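Local coordinates for cellulosomal scaffoldin anchoring protein C (Acetivibrio cellulolyticus, PDB 4UYP) that binds the dockerin of the adaptor scaffoldin ScaB through its third cohesin domain and so helps attach the cellulosome to the bacterial cell surface, at residues K44-S49 against N97-D102; T38-Q43 against Y66-G71. All blocks are in the same frame, centred on the assembly; numbering follows the deposited sequence.

Interaction 1 of 2, residues K44-S49 against N97-D102. With SO4 (sulfate ion), chain S.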
ATOM      1  N   LYS C  44       8.374   9.986   8.101  1.00 11.74           N
ATOM      2  CA  LYS C  44       7.987  11.378   7.869  1.00 11.23           C
ATOM      3  C   LYS C  44       6.814  11.787   8.726  1.00 10.32           C
ATOM      4  O   LYS C  44       6.780  12.875   9.279  1.00 10.14           O
ATOM      5  CB  LYS C  44       7.582  11.615   6.369  1.00 11.38           C
ATOM      6  CG  LYS C  44       8.764  11.256   5.374  1.00 13.16           C
ATOM      7  CD  LYS C  44      10.029  12.045   5.651  1.00 13.04           C
ATOM      8  CE  LYS C  44      11.064  11.851   4.508  1.00 18.37           C
ATOM      9  NZ  LYS C  44      11.405  10.440   4.411  1.00 21.91           N
ATOM     10  N   VAL C  45       5.786  10.953   8.767  1.00 10.14           N
ATOM     11  CA  VAL C  45       4.604  11.208   9.583  1.00 10.35           C
ATOM     12  C   VAL C  45       4.255   9.899  10.269  1.00 10.36           C
ATOM     13  O   VAL C  45       4.558   8.796   9.808  1.00 10.96           O
ATOM     14  CB  VAL C  45       3.388  11.672   8.760  1.00 10.14           C
ATOM     15  CG1 VAL C  45       3.713  13.052   8.124  1.00 12.26           C
ATOM     16  CG2 VAL C  45       2.955  10.671   7.701  1.00 11.47           C
ATOM     17  N   THR C  46       3.508  10.048  11.341  1.00  9.12           N
ATOM     18  CA  THR C  46       2.957   8.895  12.057  1.00  9.87           C
ATOM     19  C   THR C  46       1.511   9.279  12.457  1.00  9.52           C
ATOM     20  O   THR C  46       1.143  10.470  12.599  1.00  9.81           O
ATOM     21  CB  THR C  46       3.710   8.496  13.320  1.00 10.87           C
ATOM     22  OG1 THR C  46       3.951   9.662  14.156  1.00 13.04           O
ATOM     23  CG2 THR C  46       4.947   7.771  12.915  1.00 11.72           C
ATOM     24  N   VAL C  47       0.656   8.289  12.662  1.00  9.32           N
ATOM     25  CA  VAL C  47      -0.732   8.590  13.057  1.00  8.19           C
ATOM     26  C   VAL C  47      -0.841   8.828  14.566  1.00  8.56           C
ATOM     27  O   VAL C  47      -0.425   7.977  15.378  1.00 10.14           O
ATOM     28  CB  VAL C  47      -1.674   7.434  12.678  1.00  8.85           C
ATOM     29  CG1 VAL C  47      -3.127   7.702  13.130  1.00 10.43           C
ATOM     30  CG2 VAL C  47      -1.662   7.203  11.164  1.00  8.29           C
ATOM     31  N   ALA C  48      -1.326   9.990  14.952  1.00  8.61           N
ATOM     32  CA  ALA C  48      -1.628  10.309  16.347  1.00  8.99           C
ATOM     33  C   ALA C  48      -2.987   9.761  16.735  1.00  9.53           C
ATOM     34  O   ALA C  48      -3.189   9.246  17.874  1.00 11.54           O
ATOM     35  CB  ALA C  48      -1.570  11.835  16.592  1.00 10.10           C
ATOM     36  N   SER C  49      -3.972   9.872  15.830  1.00  9.09           N
ATOM     37  CA  SER C  49      -5.342   9.394  16.130  1.00  9.12           C
ATOM     38  C   SER C  49      -6.133   9.437  14.833  1.00  8.12           C
ATOM     39  O   SER C  49      -5.743  10.118  13.836  1.00  8.70           O
ATOM     40  CB  SER C  49      -6.097  10.250  17.135  1.00 10.14           C
ATOM     41  OG  SER C  49      -6.115  11.627  16.741  1.00 11.96           O
ATOM     42  N   ASN C  97      -5.324  12.281  12.061  1.00  8.42           N
ATOM     43  CA  ASN C  97      -4.398  13.284  12.606  1.00  8.11           C
ATOM     44  C   ASN C  97      -2.999  12.764  12.612  1.00  8.36           C
ATOM     45  O   ASN C  97      -2.739  11.771  13.301  1.00 10.04           O
ATOM     46  CB  ASN C  97      -4.895  13.624  13.989  1.00  9.17           C
ATOM     47  CG  ASN C  97      -6.371  14.064  13.972  1.00 10.53           C
ATOM     48  OD1 ASN C  97      -6.705  15.015  13.260  1.00 13.08           O
ATOM     49  ND2 ASN C  97      -7.196  13.398  14.760  1.00 11.29           N
ATOM     50  N   PHE C  98      -2.161  13.374  11.793  1.00  8.31           N
ATOM     51  CA  PHE C  98      -0.782  12.889  11.602  1.00  8.41           C
ATOM     52  C   PHE C  98       0.234  13.787  12.336  1.00  9.45           C
ATOM     53  O   PHE C  98       0.141  15.030  12.257  1.00 10.25           O
ATOM     54  CB  PHE C  98      -0.367  13.002  10.141  1.00  8.34           C
ATOM     55  CG  PHE C  98      -0.907  11.911   9.229  1.00  8.33           C
ATOM     56  CD1 PHE C  98      -0.332  10.654   9.284  1.00  8.84           C
ATOM     57  CD2 PHE C  98      -1.955  12.124   8.388  1.00  8.86           C
ATOM     58  CE1 PHE C  98      -0.737   9.633   8.409  1.00  8.48           C
ATOM     59  CE2 PHE C  98      -2.374  11.071   7.478  1.00  8.68           C
ATOM     60  CZ  PHE C  98      -1.754   9.875   7.517  1.00  8.68           C
ATOM     61  N   LYS C  99       1.098  13.179  13.108  1.00  9.16           N
ATOM     62  CA  LYS C  99       2.280  13.894  13.649  1.00  9.65           C
ATOM     63  C   LYS C  99       3.378  13.966  12.589  1.00  9.01           C
ATOM     64  O   LYS C  99       3.848  12.951  12.100  1.00 10.34           O
ATOM     65  CB  LYS C  99       2.781  13.063  14.913  1.00 11.19           C
ATOM     66  CG  LYS C  99       4.191  13.436  15.359  1.00 14.31           C
ATOM     67  CD  LYS C  99       4.140  14.784  15.948  1.00 13.53           C
ATOM     68  CE  LYS C  99       5.509  15.098  16.656  1.00 14.97           C
ATOM     69  NZ  LYS C  99       6.644  14.894  15.819  1.00 17.56           N
ATOM     70  N   VAL C 100       3.749  15.216  12.237  1.00  9.45           N
ATOM     71  CA  VAL C 100       4.864  15.479  11.339  1.00 10.23           C
ATOM     72  C   VAL C 100       6.184  15.315  12.160  1.00  9.72           C
ATOM     73  O   VAL C 100       6.318  15.974  13.204  1.00 11.10           O
ATOM     74  CB  VAL C 100       4.776  16.899  10.771  1.00  9.91           C
ATOM     75  CG1 VAL C 100       5.964  17.147   9.847  1.00 11.06           C
ATOM     76  CG2 VAL C 100       3.445  17.047   9.996  1.00 12.06           C
ATOM     77  N   SER C 101       7.082  14.530  11.574  1.00  9.98           N
ATOM     78  CA  SER C 101       8.365  14.320  12.292  1.00 12.27           C
ATOM     79  C   SER C 101       9.026  15.646  12.743  1.00 12.72           C
ATOM     80  O   SER C 101       8.999  16.640  11.987  1.00 11.38           O
ATOM     81  CB  SER C 101       9.221  13.589  11.400  1.00 16.10           C
ATOM     82  OG  SER C 101      10.547  13.477  11.986  1.00 21.38           O
ATOM     83  N   ASP C 102       9.628  15.608  13.901  1.00 12.27           N
ATOM     84  CA  ASP C 102      10.307  16.815  14.340  1.00 13.07           C
ATOM     85  C   ASP C 102      11.519  17.118  13.436  1.00 12.49           C
ATOM     86  O   ASP C 102      11.914  18.322  13.422  1.00 13.31           O
ATOM     87  CB  ASP C 102      10.942  16.578  15.737  1.00 14.67           C
ATOM     88  CG  ASP C 102       9.948  16.618  16.864  1.00 17.77           C
ATOM     89  OD1 ASP C 102       8.701  16.673  16.694  1.00 16.09           O
ATOM     90  OD2 ASP C 102      10.438  16.561  18.073  1.00 19.18           O
TER
HETATM   91  S   SO4 S1150      14.174  10.403   7.438  1.00 38.22           S
HETATM   92  O1  SO4 S1150      14.330  11.683   6.596  1.00 39.72           O
HETATM   93  O2  SO4 S1150      15.464   9.627   7.172  1.00 51.55           O
HETATM   94  O3  SO4 S1150      12.934   9.555   7.141  1.00 31.51           O
HETATM   95  O4  SO4 S1150      13.988  10.796   8.879  1.00 41.46           O
HETATM   96  O   HOH W   1       6.096  11.245  13.063  1.00 25.76           O
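Phe98 pushes its ring from strand 91-100 into the core beside two valines of the antiparallel neighbour 45-52. The strand pairing sets its CB 3.8 Å from Thr46 O, and CG, anti to the carbonyl carbon (chi1 -79°), swings the ring toward the valine methyls. CD1 meets Val45 CG2 at 3.6 Å and CE1 meets Val47 CG2 at 3.8 Å, both methyls coming in obliquely, while Thr46 O lies at the ring edge. Strands 16-24, 109-122 and 133-141 pack against the same ring, so a large flat apolar residue suits the site, and the branched valines, with Val100, make this face of the sheet hydrophobic.

The other face is polar. Thr46 and Lys99 form a hydrogen-bonded pair with side chains side by side; Lys99 N to Thr46 O is 2.8 Å, the donor nearly along the C=O axis. A water joins Thr46 OG1 to Lys99 O, a use for a short hydroxyl at a partly exposed position. Near the loop, Ser101 N reaches Lys44 O at 2.8 Å from above the carbonyl plane.

At the far end Asn97 O faces two successive amides, bonding strongly to Ala48 N and weakly to Ser49 N. Asn97 ND2 then donates to Ser49 OG, 2.9 Å away, with the hydroxyl close to the amide plane; the same amide group also bonds Ser18 through OD1 and Asp51 through ND2, which should fix its rotation. Lys44 NZ donates a long hydrogen bond to sulfate O3 (3.3 Å) and forms salt bridges with Asp41 and, its strongest polar partner, Glu128 of the second subunit.

The two amides opposite one residue make a classic beta bulge, where strand 45-52, outermost in this chain's sheet order, pairs with 91-100; valines of both and Phe98 fill the core of the cohesin beta-sandwich.

Interaction 2 of 2, residues T38-Q43 against Y66-G71. With SO4 (sulfate ion), chain Q.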
ATOM      1  N   THR C  38      -4.881   3.831   3.865  1.00  9.74           N
ATOM      2  CA  THR C  38      -3.910   4.870   3.384  0.50  9.75           C
ATOM      3  C   THR C  38      -2.533   4.426   3.774  1.00  9.72           C
ATOM      4  O   THR C  38      -2.293   3.981   4.902  1.00 10.96           O
ATOM      5  CB  THR C  38      -4.086   6.260   4.099  0.50 10.02           C
ATOM      6  OG1 THR C  38      -3.921   6.136   5.494  0.50 10.41           O
ATOM      7  CG2 THR C  38      -5.525   6.828   3.782  0.50 10.16           C
ATOM      8  N   ASN C  39      -1.540   4.605   2.871  1.00  9.45           N
ATOM      9  CA  ASN C  39      -0.137   4.515   3.286  1.00  9.23           C
ATOM     10  C   ASN C  39       0.528   5.899   3.380  1.00  8.85           C
ATOM     11  O   ASN C  39       0.068   6.855   2.795  1.00  9.98           O
ATOM     12  CB  ASN C  39       0.637   3.658   2.223  1.00 10.40           C
ATOM     13  CG  ASN C  39       0.178   2.166   2.282  1.00  9.46           C
ATOM     14  OD1 ASN C  39      -0.640   1.766   1.402  1.00 10.50           O
ATOM     15  ND2 ASN C  39       0.614   1.430   3.251  1.00  9.29           N
ATOM     16  N   PHE C  40       1.614   5.789   4.090  1.00  8.54           N
ATOM     17  CA  PHE C  40       2.464   6.990   4.311  1.00  8.39           C
ATOM     18  C   PHE C  40       3.854   6.507   4.688  1.00  9.88           C
ATOM     19  O   PHE C  40       4.072   5.379   5.135  1.00  9.87           O
ATOM     20  CB  PHE C  40       1.904   7.862   5.473  1.00  8.89           C
ATOM     21  CG  PHE C  40       1.701   7.092   6.789  1.00  8.10           C
ATOM     22  CD1 PHE C  40       0.430   6.405   7.013  1.00  8.36           C
ATOM     23  CD2 PHE C  40       2.714   7.003   7.829  1.00  8.88           C
ATOM     24  CE1 PHE C  40       0.225   5.723   8.232  1.00  8.98           C
ATOM     25  CE2 PHE C  40       2.478   6.321   9.017  1.00 10.58           C
ATOM     26  CZ  PHE C  40       1.220   5.662   9.217  1.00 10.38           C
ATOM     27  N   ASP C  41       4.849   7.400   4.466  1.00 10.31           N
ATOM     28  CA  ASP C  41       6.193   7.134   4.914  1.00 10.89           C
ATOM     29  C   ASP C  41       6.410   7.289   6.356  1.00 11.72           C
ATOM     30  O   ASP C  41       6.209   8.412   6.855  1.00  9.65           O
ATOM     31  CB  ASP C  41       7.206   8.036   4.088  1.00 11.55           C
ATOM     32  CG  ASP C  41       8.636   7.790   4.530  1.00 13.08           C
ATOM     33  OD1 ASP C  41       8.966   7.416   5.651  1.00 15.57           O
ATOM     34  OD2 ASP C  41       9.479   8.361   3.727  1.00 18.47           O
ATOM     35  N   PRO C  42       6.571   6.221   7.197  1.00 12.07           N
ATOM     36  CA  PRO C  42       6.495   6.332   8.610  1.00 12.13           C
ATOM     37  C   PRO C  42       7.628   7.065   9.319  1.00 11.05           C
ATOM     38  O   PRO C  42       7.539   7.303  10.512  1.00 14.21           O
ATOM     39  CB  PRO C  42       6.359   4.830   9.068  1.00 14.58           C
ATOM     40  CG  PRO C  42       7.145   4.173   8.012  1.00 13.85           C
ATOM     41  CD  PRO C  42       6.871   4.816   6.752  1.00 13.86           C
ATOM     42  N   GLN C  43       8.656   7.381   8.515  1.00 14.48           N
ATOM     43  CA  GLN C  43       9.698   8.274   9.138  1.00 15.65           C
ATOM     44  C   GLN C  43       9.502   9.697   8.825  1.00 13.81           C
ATOM     45  O   GLN C  43      10.251  10.551   9.242  1.00 15.90           O
ATOM     46  CB  GLN C  43      11.129   7.869   8.933  1.00 18.62           C
ATOM     47  CG  GLN C  43      11.515   6.518   9.619  1.00 18.75           C
ATOM     48  CD  GLN C  43      11.482   6.607  11.098  1.00 21.10           C
ATOM     49  OE1 GLN C  43      11.748   7.684  11.646  1.00 24.30           O
ATOM     50  NE2 GLN C  43      11.261   5.532  11.745  1.00 32.51           N
ATOM     51  N   TYR C  66      -4.016   1.359  12.950  1.00 12.60           N
ATOM     52  CA  TYR C  66      -2.892   1.901  12.212  1.00 11.86           C
ATOM     53  C   TYR C  66      -1.617   1.232  12.727  1.00 11.95           C
ATOM     54  O   TYR C  66      -1.561   0.798  13.857  1.00 12.86           O
ATOM     55  CB  TYR C  66      -2.825   3.436  12.351  1.00 12.37           C
ATOM     56  CG  TYR C  66      -2.908   3.969  13.719  1.00 13.11           C
ATOM     57  CD1 TYR C  66      -1.768   4.104  14.466  1.00 13.51           C
ATOM     58  CD2 TYR C  66      -4.150   4.423  14.311  1.00 15.76           C
ATOM     59  CE1 TYR C  66      -1.778   4.616  15.752  1.00 16.04           C
ATOM     60  CE2 TYR C  66      -4.123   4.984  15.629  1.00 15.31           C
ATOM     61  CZ  TYR C  66      -2.995   5.045  16.360  1.00 18.71           C
ATOM     62  OH  TYR C  66      -2.961   5.518  17.674  1.00 22.78           O
ATOM     63  N   ASN C  67      -0.642   1.219  11.838  1.00 12.61           N
ATOM     64  CA  ASN C  67       0.655   0.643  12.199  1.00 12.88           C
ATOM     65  C   ASN C  67       1.697   1.702  11.781  1.00 10.97           C
ATOM     66  O   ASN C  67       1.958   1.923  10.602  1.00 11.50           O
ATOM     67  CB  ASN C  67       0.820  -0.684  11.416  1.00 14.11           C
ATOM     68  CG  ASN C  67       2.128  -1.343  11.671  1.00 17.33           C
ATOM     69  OD1 ASN C  67       3.125  -0.660  11.963  1.00 15.55           O
ATOM     70  ND2 ASN C  67       2.178  -2.717  11.580  1.00 23.16           N
ATOM     71  N   ASN C  68       2.289   2.323  12.785  1.00 11.11           N
ATOM     72  CA  ASN C  68       3.227   3.440  12.580  1.00 11.39           C
ATOM     73  C   ASN C  68       4.651   2.936  12.316  1.00 14.80           C
ATOM     74  O   ASN C  68       5.530   3.780  12.032  1.00 16.08           O
ATOM     75  CB  ASN C  68       3.223   4.321  13.748  1.00 10.47           C
ATOM     76  CG  ASN C  68       2.007   5.294  13.783  1.00 10.20           C
ATOM     77  OD1 ASN C  68       1.589   5.719  12.665  1.00 10.33           O
ATOM     78  ND2 ASN C  68       1.517   5.681  14.932  1.00 10.51           N
ATOM     79  N   GLU C  69       4.896   1.664  12.379  1.00 13.27           N
ATOM     80  CA  GLU C  69       6.157   1.176  11.924  0.50 13.96           C
ATOM     81  C   GLU C  69       6.135   0.833  10.481  1.00 15.14           C
ATOM     82  O   GLU C  69       7.117   1.111   9.736  1.00 17.17           O
ATOM     83  CB  GLU C  69       6.565  -0.054  12.779  0.50 15.32           C
ATOM     84  CG  GLU C  69       6.917   0.209  14.243  0.50 16.69           C
ATOM     85  CD  GLU C  69       5.774   0.844  15.033  0.50 21.51           C
ATOM     86  OE1 GLU C  69       4.611   0.276  15.027  0.50 22.05           O
ATOM     87  OE2 GLU C  69       5.994   1.961  15.577  0.50 23.30           O
ATOM     88  N   ASN C  70       4.994   0.323   9.990  1.00 14.53           N
ATOM     89  CA  ASN C  70       4.875  -0.092   8.628  1.00 16.01           C
ATOM     90  C   ASN C  70       4.234   0.941   7.696  1.00 15.98           C
ATOM     91  O   ASN C  70       4.279   0.846   6.493  1.00 18.58           O
ATOM     92  CB  ASN C  70       4.134  -1.403   8.597  1.00 18.20           C
ATOM     93  CG  ASN C  70       5.014  -2.538   9.190  1.00 30.83           C
ATOM     94  OD1 ASN C  70       6.206  -2.365   9.350  1.00 30.69           O
ATOM     95  ND2 ASN C  70       4.406  -3.635   9.541  1.00 36.05           N
ATOM     96  N   GLY C  71       3.677   1.964   8.245  1.00 11.12           N
ATOM     97  CA  GLY C  71       3.194   3.045   7.334  1.00 10.94           C
ATOM     98  C   GLY C  71       1.804   2.848   6.701  1.00  9.60           C
ATOM     99  O   GLY C  71       1.574   3.121   5.546  1.00  9.80           O
TER
HETATM  100  S   SO4 Q1148       1.592   3.853  18.210  1.00 42.66           S
HETATM  101  O1  SO4 Q1148       0.727   4.958  18.826  1.00 36.22           O
HETATM  102  O2  SO4 Q1148       2.664   4.274  17.257  1.00 33.38           O
HETATM  103  O3  SO4 Q1148       0.559   2.878  17.724  1.00 54.21           O
HETATM  104  O4  SO4 Q1148       2.360   3.157  19.317  1.00 46.00           O
HETATM  105  O   HOH W   2       7.746   5.468  12.557  1.00 22.42           O
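The two backbones leave their strands as loops and come nearest at Pro42 and Gly71, where the CA atoms lie 4.8 Å apart. Gly71 O takes two N-H groups, from Phe40 N and from Asn39 ND2, each at 3.0 Å and each above the carbonyl plane. Asn39 suits this place because its amide has two ends: OD1 bonds Asn115, while ND2 grips the carbonyl and also a bound buffer molecule.

Phe40 carries its CG in the crowded position between backbone N and carbonyl carbon (chi1 54°), and this lays the ring over the glycine. Gly71 CA sits 3.8 Å from the ring centroid, a CH-pi contact 15° off the normal. A CB on Gly71 would collide with Phe40 O, and its positive phi also favours glycine.

Asn68 OD1, whose polar partner is Val47 N, comes to the edge of the same ring, 3.5 Å from Phe40 CZ, with amide and ring planes 65° apart. From the other end of that amide, ND2 donates almost straight to a sulfate oxygen. Pro42 presses CB against Asn68 O at 3.3 Å and CG against Glu69 O, its rigid ring fitting the bend, and a water joins Pro42 O to Asn68 O.

Asn67 OD1 accepts from Glu69 N and Asn70 N, while Gly71 N returns to Asn67 O. On the partner loop, Asp41 OD1 uses its anti lone pair for Gln43 N. Asx turns thus shape both loops, at an end of the cohesin sandwich where Pro42 and Gln43 pack on Ser48 of the adaptor scaffoldin ScaB chain.

In the fold
Interactions 1 and 2 have centres about 9 Å apart, on the same side of the centre of one cohesin domain. Their segments alternate along the chain: 38-43 runs directly into 44-49, then come 66-71 and 97-102. Strand 45-52 follows 33-39 and precedes 62-67, and it joins the two contacts: Val47 N probably bonds Asn68 OD1 (2.7 Å), and Val47 CG1 packs on Tyr66 CD2. The rings of Phe40 and Phe98 meet edge-to-face, so the apolar side chains of the two contacts meet in the core. Strands 45-52 and 62-67 are the outermost in the chain's sheet order, so the packing of Val47 on Tyr66 probably helps close this side of the sandwich, beside loop residues that touch the ScaB chain.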